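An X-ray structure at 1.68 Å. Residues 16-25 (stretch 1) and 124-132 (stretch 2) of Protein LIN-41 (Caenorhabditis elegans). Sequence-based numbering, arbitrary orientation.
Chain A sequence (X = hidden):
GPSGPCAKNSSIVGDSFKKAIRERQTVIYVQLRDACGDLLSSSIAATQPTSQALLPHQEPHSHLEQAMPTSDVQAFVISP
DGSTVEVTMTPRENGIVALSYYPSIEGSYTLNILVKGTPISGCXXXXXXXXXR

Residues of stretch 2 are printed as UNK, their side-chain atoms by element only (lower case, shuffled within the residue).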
ATOM      1  N   SER A  16      -9.835  -3.736  -4.033  1.00 43.14           N
ATOM      2  CA  SER A  16      -9.220  -4.369  -5.211  1.00 43.16           C
ATOM      3  C   SER A  16      -7.843  -4.978  -4.883  1.00 45.20           C
ATOM      4  O   SER A  16      -7.485  -6.026  -5.426  1.00 45.74           O
ATOM      5  CB  SER A  16      -9.101  -3.375  -6.368  1.00 47.95           C
ATOM      6  OG  SER A  16      -7.994  -2.503  -6.194  1.00 54.13           O
ATOM      7  N   PHE A  17      -7.102  -4.336  -3.964  1.00 40.08           N
ATOM      8  CA  PHE A  17      -5.761  -4.740  -3.498  1.00 38.24           C
ATOM      9  C   PHE A  17      -5.677  -6.173  -2.950  1.00 39.37           C
ATOM     10  O   PHE A  17      -4.593  -6.771  -2.951  1.00 37.97           O
ATOM     11  CB  PHE A  17      -5.250  -3.743  -2.440  1.00 39.92           C
ATOM     12  CG  PHE A  17      -5.828  -3.879  -1.049  1.00 41.18           C
ATOM     13  CD1 PHE A  17      -7.057  -3.317  -0.729  1.00 43.85           C
ATOM     14  CD2 PHE A  17      -5.136  -4.562  -0.053  1.00 43.07           C
ATOM     15  CE1 PHE A  17      -7.593  -3.450   0.556  1.00 47.19           C
ATOM     16  CE2 PHE A  17      -5.676  -4.704   1.225  1.00 44.35           C
ATOM     17  CZ  PHE A  17      -6.898  -4.144   1.525  1.00 44.69           C
ATOM     18  N   LYS A  18      -6.802  -6.703  -2.431  1.00 34.06           N
ATOM     19  CA  LYS A  18      -6.845  -8.047  -1.830  1.00 34.07           C
ATOM     20  C   LYS A  18      -6.548  -9.180  -2.812  1.00 34.99           C
ATOM     21  O   LYS A  18      -6.191 -10.289  -2.406  1.00 33.67           O
ATOM     22  CB  LYS A  18      -8.214  -8.289  -1.158  1.00 39.01           C
ATOM     23  CG  LYS A  18      -8.489  -7.405   0.068  1.00 46.88           C
ATOM     24  CD  LYS A  18      -7.674  -7.812   1.316  1.00 53.75           C
ATOM     25  CE  LYS A  18      -7.948  -9.217   1.820  1.00 53.79           C
ATOM     26  NZ  LYS A  18      -6.870  -9.684   2.727  1.00 46.99           N
ATOM     27  N   LYS A  19      -6.726  -8.917  -4.102  1.00 31.99           N
ATOM     28  CA  LYS A  19      -6.559  -9.911  -5.139  1.00 33.33           C
ATOM     29  C   LYS A  19      -5.750  -9.344  -6.283  1.00 37.96           C
ATOM     30  O   LYS A  19      -6.004  -8.226  -6.737  1.00 39.59           O
ATOM     31  CB  LYS A  19      -7.937 -10.392  -5.648  1.00 38.33           C
ATOM     32  CG  LYS A  19      -8.704 -11.214  -4.615  1.00 42.71           C
ATOM     33  CD  LYS A  19     -10.042 -11.721  -5.147  1.00 50.74           C
ATOM     34  CE  LYS A  19     -10.825 -12.469  -4.085  1.00 64.31           C
ATOM     35  NZ  LYS A  19     -10.090 -13.655  -3.552  1.00 73.20           N
ATOM     36  N   ALA A  20      -4.790 -10.126  -6.770  1.00 33.19           N
ATOM     37  CA  ALA A  20      -3.956  -9.704  -7.877  1.00 32.74           C
ATOM     38  C   ALA A  20      -3.455 -10.871  -8.721  1.00 35.21           C
ATOM     39  O   ALA A  20      -3.654 -12.046  -8.389  1.00 32.53           O
ATOM     40  CB  ALA A  20      -2.809  -8.821  -7.385  1.00 32.53           C
ATOM     41  N   ILE A  21      -2.929 -10.539  -9.888  1.00 32.33           N
ATOM     42  CA  ILE A  21      -2.479 -11.542 -10.841  1.00 33.30           C
ATOM     43  C   ILE A  21      -0.967 -11.596 -10.903  1.00 34.29           C
ATOM     44  O   ILE A  21      -0.295 -10.559 -11.009  1.00 32.34           O
ATOM     45  CB  ILE A  21      -3.147 -11.318 -12.230  1.00 37.77           C
ATOM     46  CG1 ILE A  21      -4.702 -11.358 -12.110  1.00 38.54           C
ATOM     47  CG2 ILE A  21      -2.639 -12.323 -13.275  1.00 40.76           C
ATOM     48  CD1 ILE A  21      -5.495 -10.881 -13.367  1.00 46.81           C
ATOM     49  N   ARG A  22      -0.438 -12.819 -10.877  1.00 30.99           N
ATOM     50  CA  ARG A  22       0.986 -13.090 -10.968  1.00 31.39           C
ATOM     51  C   ARG A  22       1.563 -12.480 -12.234  1.00 33.76           C
ATOM     52  O   ARG A  22       0.920 -12.490 -13.307  1.00 33.77           O
ATOM     53  CB  ARG A  22       1.231 -14.609 -10.961  1.00 35.87           C
ATOM     54  CG  ARG A  22       2.687 -15.036 -10.811  1.00 41.29           C
ATOM     55  CD  ARG A  22       2.832 -16.553 -10.900  1.00 42.02           C
ATOM     56  NE  ARG A  22       2.423 -17.088 -12.200  1.00 49.84           N
ATOM     57  CZ  ARG A  22       2.472 -18.375 -12.529  1.00 67.59           C
ATOM     58  NH1 ARG A  22       2.912 -19.275 -11.658  1.00 53.44           N
ATOM     59  NH2 ARG A  22       2.084 -18.774 -13.733  1.00 60.49           N
ATOM     60  N   GLU A  23       2.787 -11.942 -12.106  1.00 29.47           N
ATOM     61  CA  GLU A  23       3.583 -11.402 -13.216  1.00 29.10           C
ATOM     62  C   GLU A  23       2.905 -10.249 -13.968  1.00 35.51           C
ATOM     63  O   GLU A  23       3.084 -10.082 -15.184  1.00 35.06           O
ATOM     64  CB  GLU A  23       4.002 -12.546 -14.189  1.00 30.87           C
ATOM     65  CG  GLU A  23       4.913 -13.569 -13.535  1.00 34.39           C
ATOM     66  CD  GLU A  23       5.287 -14.750 -14.408  1.00 57.68           C
ATOM     67  OE1 GLU A  23       5.879 -14.532 -15.489  1.00 53.83           O
ATOM     68  OE2 GLU A  23       5.030 -15.900 -13.986  1.00 57.16           O
ATOM     69  N   ARG A  24       2.117  -9.449 -13.240  1.00 32.60           N
ATOM     70  CA  ARG A  24       1.481  -8.274 -13.824  1.00 33.40           C
ATOM     71  C   ARG A  24       1.823  -7.154 -12.852  1.00 35.09           C
ATOM     72  O   ARG A  24       1.735  -7.372 -11.650  1.00 31.15           O
ATOM     73  CB  ARG A  24      -0.053  -8.439 -13.893  1.00 36.10           C
ATOM     74  CG  ARG A  24      -0.525  -9.630 -14.733  1.00 41.87           C
ATOM     75  CD  ARG A  24      -1.019  -9.245 -16.102  1.00 52.76           C
ATOM     76  NE  ARG A  24      -1.601 -10.402 -16.782  1.00 66.85           N
ATOM     77  CZ  ARG A  24      -2.906 -10.643 -16.877  1.00 78.93           C
ATOM     78  NH1 ARG A  24      -3.785  -9.795 -16.359  1.00 61.49           N
ATOM     79  NH2 ARG A  24      -3.342 -11.727 -17.504  1.00 67.86           N
ATOM     80  N   GLN A  25       2.287  -5.999 -13.355  1.00 32.33           N
ATOM     81  CA  GLN A  25       2.573  -4.839 -12.501  1.00 32.14           C
ATOM     82  C   GLN A  25       1.229  -4.431 -11.882  1.00 34.31           C
ATOM     83  O   GLN A  25       0.240  -4.271 -12.604  1.00 36.07           O
ATOM     84  CB  GLN A  25       3.163  -3.694 -13.351  1.00 35.88           C
ATOM     85  CG  GLN A  25       4.671  -3.856 -13.541  1.00 38.00           C
ATOM     86  CD  GLN A  25       5.324  -2.641 -14.154  1.00 64.19           C
ATOM     87  OE1 GLN A  25       4.797  -2.010 -15.080  1.00 61.75           O
ATOM     88  NE2 GLN A  25       6.514  -2.307 -13.669  1.00 53.42           N
ATOM     89  N   UNK A 124      -1.148  -4.314   9.035  1.00 25.64           N
ATOM     90  CA  UNK A 124      -0.763  -5.078   7.824  1.00 24.10           C
ATOM     91  C   UNK A 124      -1.901  -5.957   7.349  1.00 28.89           C
ATOM     92  O   UNK A 124      -2.819  -6.278   8.131  1.00 29.50           O
ATOM     93  c   UNK A 124       0.393  -5.950   8.303  1.00 25.22           C
ATOM     94  c   UNK A 124       0.105  -6.164   9.798  1.00 30.81           C
ATOM     95  c   UNK A 124      -0.532  -4.877  10.254  1.00 27.38           C
ATOM     96  N   UNK A 125      -1.835  -6.356   6.086  1.00 25.86           N
ATOM     97  CA  UNK A 125      -2.892  -7.148   5.510  1.00 25.82           C
ATOM     98  C   UNK A 125      -2.349  -8.145   4.451  1.00 29.61           C
ATOM     99  O   UNK A 125      -1.180  -8.080   4.075  1.00 27.97           O
ATOM    100  c   UNK A 125      -3.377  -5.279   3.820  1.00 37.63           C
ATOM    101  o   UNK A 125      -5.046  -6.958   4.465  1.00 37.34           O
ATOM    102  c   UNK A 125      -3.948  -6.186   4.933  1.00 35.03           C
ATOM    103  N   UNK A 126      -3.223  -9.048   3.997  1.00 26.76           N
ATOM    104  CA  UNK A 126      -2.925 -10.089   3.029  1.00 26.49           C
ATOM    105  C   UNK A 126      -3.401  -9.664   1.666  1.00 31.90           C
ATOM    106  O   UNK A 126      -4.418  -8.973   1.559  1.00 31.22           O
ATOM    107  c   UNK A 126      -3.598 -11.410   3.503  1.00 33.41           C
ATOM    108  c   UNK A 126      -3.636 -12.521   2.442  1.00 33.13           C
ATOM    109  o   UNK A 126      -2.921 -11.888   4.684  1.00 33.79           O
ATOM    110  N   UNK A 127      -2.661 -10.107   0.623  1.00 27.14           N
ATOM    111  CA  UNK A 127      -3.049  -9.977  -0.781  1.00 27.41           C
ATOM    112  C   UNK A 127      -2.847 -11.339  -1.399  1.00 31.43           C
ATOM    113  O   UNK A 127      -1.788 -11.934  -1.231  1.00 29.42           O
ATOM    114  c   UNK A 127      -2.260  -8.909  -1.541  1.00 30.25           C
ATOM    115  c   UNK A 127      -2.222  -7.562  -0.826  1.00 33.00           C
ATOM    116  c   UNK A 127       0.413  -7.052  -1.626  1.00 31.57           C
ATOM    117  s   UNK A 127      -1.229  -6.320  -1.679  1.00 35.74           S
ATOM    118  N   UNK A 128      -3.893 -11.859  -2.066  1.00 29.05           N
ATOM    119  CA  UNK A 128      -3.845 -13.177  -2.683  1.00 28.70           C
ATOM    120  C   UNK A 128      -3.541 -13.022  -4.148  1.00 32.97           C
ATOM    121  O   UNK A 128      -4.349 -12.461  -4.888  1.00 32.72           O
ATOM    122  c   UNK A 128      -5.163 -13.923  -2.460  1.00 32.22           C
ATOM    123  c   UNK A 128      -5.339 -14.294  -1.005  1.00 40.57           C
ATOM    124  o   UNK A 128      -4.423 -14.925  -0.445  1.00 40.90           O
ATOM    125  o   UNK A 128      -6.346 -13.871  -0.400  1.00 42.18           O
ATOM    126  N   UNK A 129      -2.366 -13.502  -4.563  1.00 26.97           N
ATOM    127  CA  UNK A 129      -1.937 -13.443  -5.976  1.00 25.99           C
ATOM    128  C   UNK A 129      -2.193 -14.801  -6.620  1.00 33.96           C
ATOM    129  O   UNK A 129      -1.694 -15.833  -6.153  1.00 31.68           O
ATOM    130  c   UNK A 129      -0.237 -11.585  -5.510  1.00 28.29           C
ATOM    131  c   UNK A 129      -0.448 -13.021  -6.078  1.00 27.24           C
ATOM    132  c   UNK A 129      -0.622 -10.494  -6.259  1.00 49.81           C
ATOM    133  c   UNK A 129       0.168 -13.221  -7.488  1.00 26.76           C
ATOM    134  N   UNK A 130      -2.936 -14.779  -7.726  1.00 33.39           N
ATOM    135  CA  UNK A 130      -3.305 -15.985  -8.457  1.00 34.78           C
ATOM    136  C   UNK A 130      -2.639 -15.998  -9.847  1.00 41.30           C
ATOM    137  O   UNK A 130      -2.286 -14.938 -10.367  1.00 39.02           O
ATOM    138  n   UNK A 130      -8.269 -11.924  -8.777  1.00 71.78           N
ATOM    139  n   UNK A 130      -7.481 -14.078  -8.978  1.00 74.92           N
ATOM    140  n   UNK A 130      -7.775 -12.765 -10.848  1.00 53.93           N
ATOM    141  c   UNK A 130      -7.836 -12.923  -9.533  1.00 81.27           C
ATOM    142  c   UNK A 130      -6.981 -15.238  -9.717  1.00 64.56           C
ATOM    143  c   UNK A 130      -4.851 -16.072  -8.561  1.00 37.39           C
ATOM    144  c   UNK A 130      -5.466 -15.277  -9.722  1.00 52.78           C
ATOM    145  N   UNK A 131      -2.501 -17.186 -10.461  1.00 43.35           N
ATOM    146  CA  UNK A 131      -1.913 -17.286 -11.805  1.00 45.05           C
ATOM    147  C   UNK A 131      -2.871 -16.741 -12.885  1.00 52.24           C
ATOM    148  O   UNK A 131      -2.407 -16.310 -13.942  1.00 53.85           O
ATOM    149  c   UNK A 131      -1.666 -20.948 -13.274  1.00 80.53           C
ATOM    150  c   UNK A 131      -2.112 -19.498 -13.205  1.00 65.47           C
ATOM    151  c   UNK A 131      -1.738 -22.191 -11.135  1.00104.93           C
ATOM    152  c   UNK A 131      -1.415 -18.727 -12.083  1.00 48.04           C
ATOM    153  n   UNK A 131      -2.415 -22.929 -10.268  1.00 93.18           N
ATOM    154  n   UNK A 131      -2.319 -21.770 -12.255  1.00 91.35           N
ATOM    155  n   UNK A 131      -0.472 -21.883 -10.880  1.00 89.68           N
ATOM    156  N   UNK A 132      -4.176 -16.749 -12.571  1.00 49.40           N
ATOM    157  CA  UNK A 132      -5.307 -16.320 -13.396  1.00 81.57           C
ATOM    158  C   UNK A 132      -5.016 -15.479 -14.621  1.00121.11           C
ATOM    159  O   UNK A 132      -5.130 -14.255 -14.579  1.00 85.99           O
TER
HETATM  160  O   HOH W   1      -5.597  -9.299   5.762  1.00 55.98           O
HETATM  161  O   HOH W   2      -7.227  -9.251  -9.722  1.00 55.65           O

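At position 124 three side-chain carbons close a ring onto the backbone N, beyond the reach of stretch 1. This is Pro124; it follows a cis peptide bond, a geometry proline tolerates better than other residues.

At position 125 one carbon carries an oxygen and a carbon. CB points toward stretch 1, and the end carbon meets the edge of the Phe17 ring, 3.5 Å from Phe17 CE2. This is Thr125, whose branched side chain offers an apolar methyl to the aromatic ring.

Position 126 repeats the pattern, one carbon bearing an oxygen and a carbon, and its CB lies 3.8 Å from Lys18 NZ. This is Thr126; branching at CB favours extended backbone, as here. Its carbonyl O accepts a hydrogen bond from Lys18 NZ at 2.8 Å.

Position 127 has an unbranched chain of two carbons, a sulfur and a carbon; the second carbon lies 3.3 Å from Phe17 O and 4.3 Å from Phe17 CD2. It is Met127, whose flexible, apolar chain then leads away from stretch 1 and suits a buried site.

At position 128 the second of two carbons carries two oxygens, on the same face as Lys19; its backbone does the bonding to stretch 1. This is Asp128, partly exposed, where its charge can meet solvent.

Position 129 has four carbons forked at the first, one arm two carbons long. It shares a face with Ala20, whose small side chain leaves little bulk beside it, and the one-carbon arm is 3.5 Å from Arg22 N. This is Ile129, a branched hydrocarbon fitting a buried strand position.

Position 130 has three carbons, a nitrogen, then a carbon with two more nitrogens. One face of this end group lies over Ala20 O, and a terminal nitrogen is 3.5 Å from Lys19 CB. This is Arg130, long enough to bring its guanidinium back over the neighbouring strand.

Position 131 has the same composition; its CB lies over one face of the Arg22 guanidinium, 3.9 Å from Arg22 NH2. This is Arg131, exposed and poorly ordered, where a long charged chain can meet solvent.

Position 132 has no side-chain atoms, and its O approaches Ile21 CG2 at 3.4 Å. This is Gly132; an ideal CB would clash with Arg130 CD.

The contact is a parallel strand pairing. Asp128 N donates to Lys18 O (2.8 Å), Ala20 N to Asp128 O (3.0 Å), Arg130 N to Ala20 O (2.9 Å) and Arg22 N to Arg130 O (2.9 Å).

Stretch 2, residues 124-132: PTTMDIRRG
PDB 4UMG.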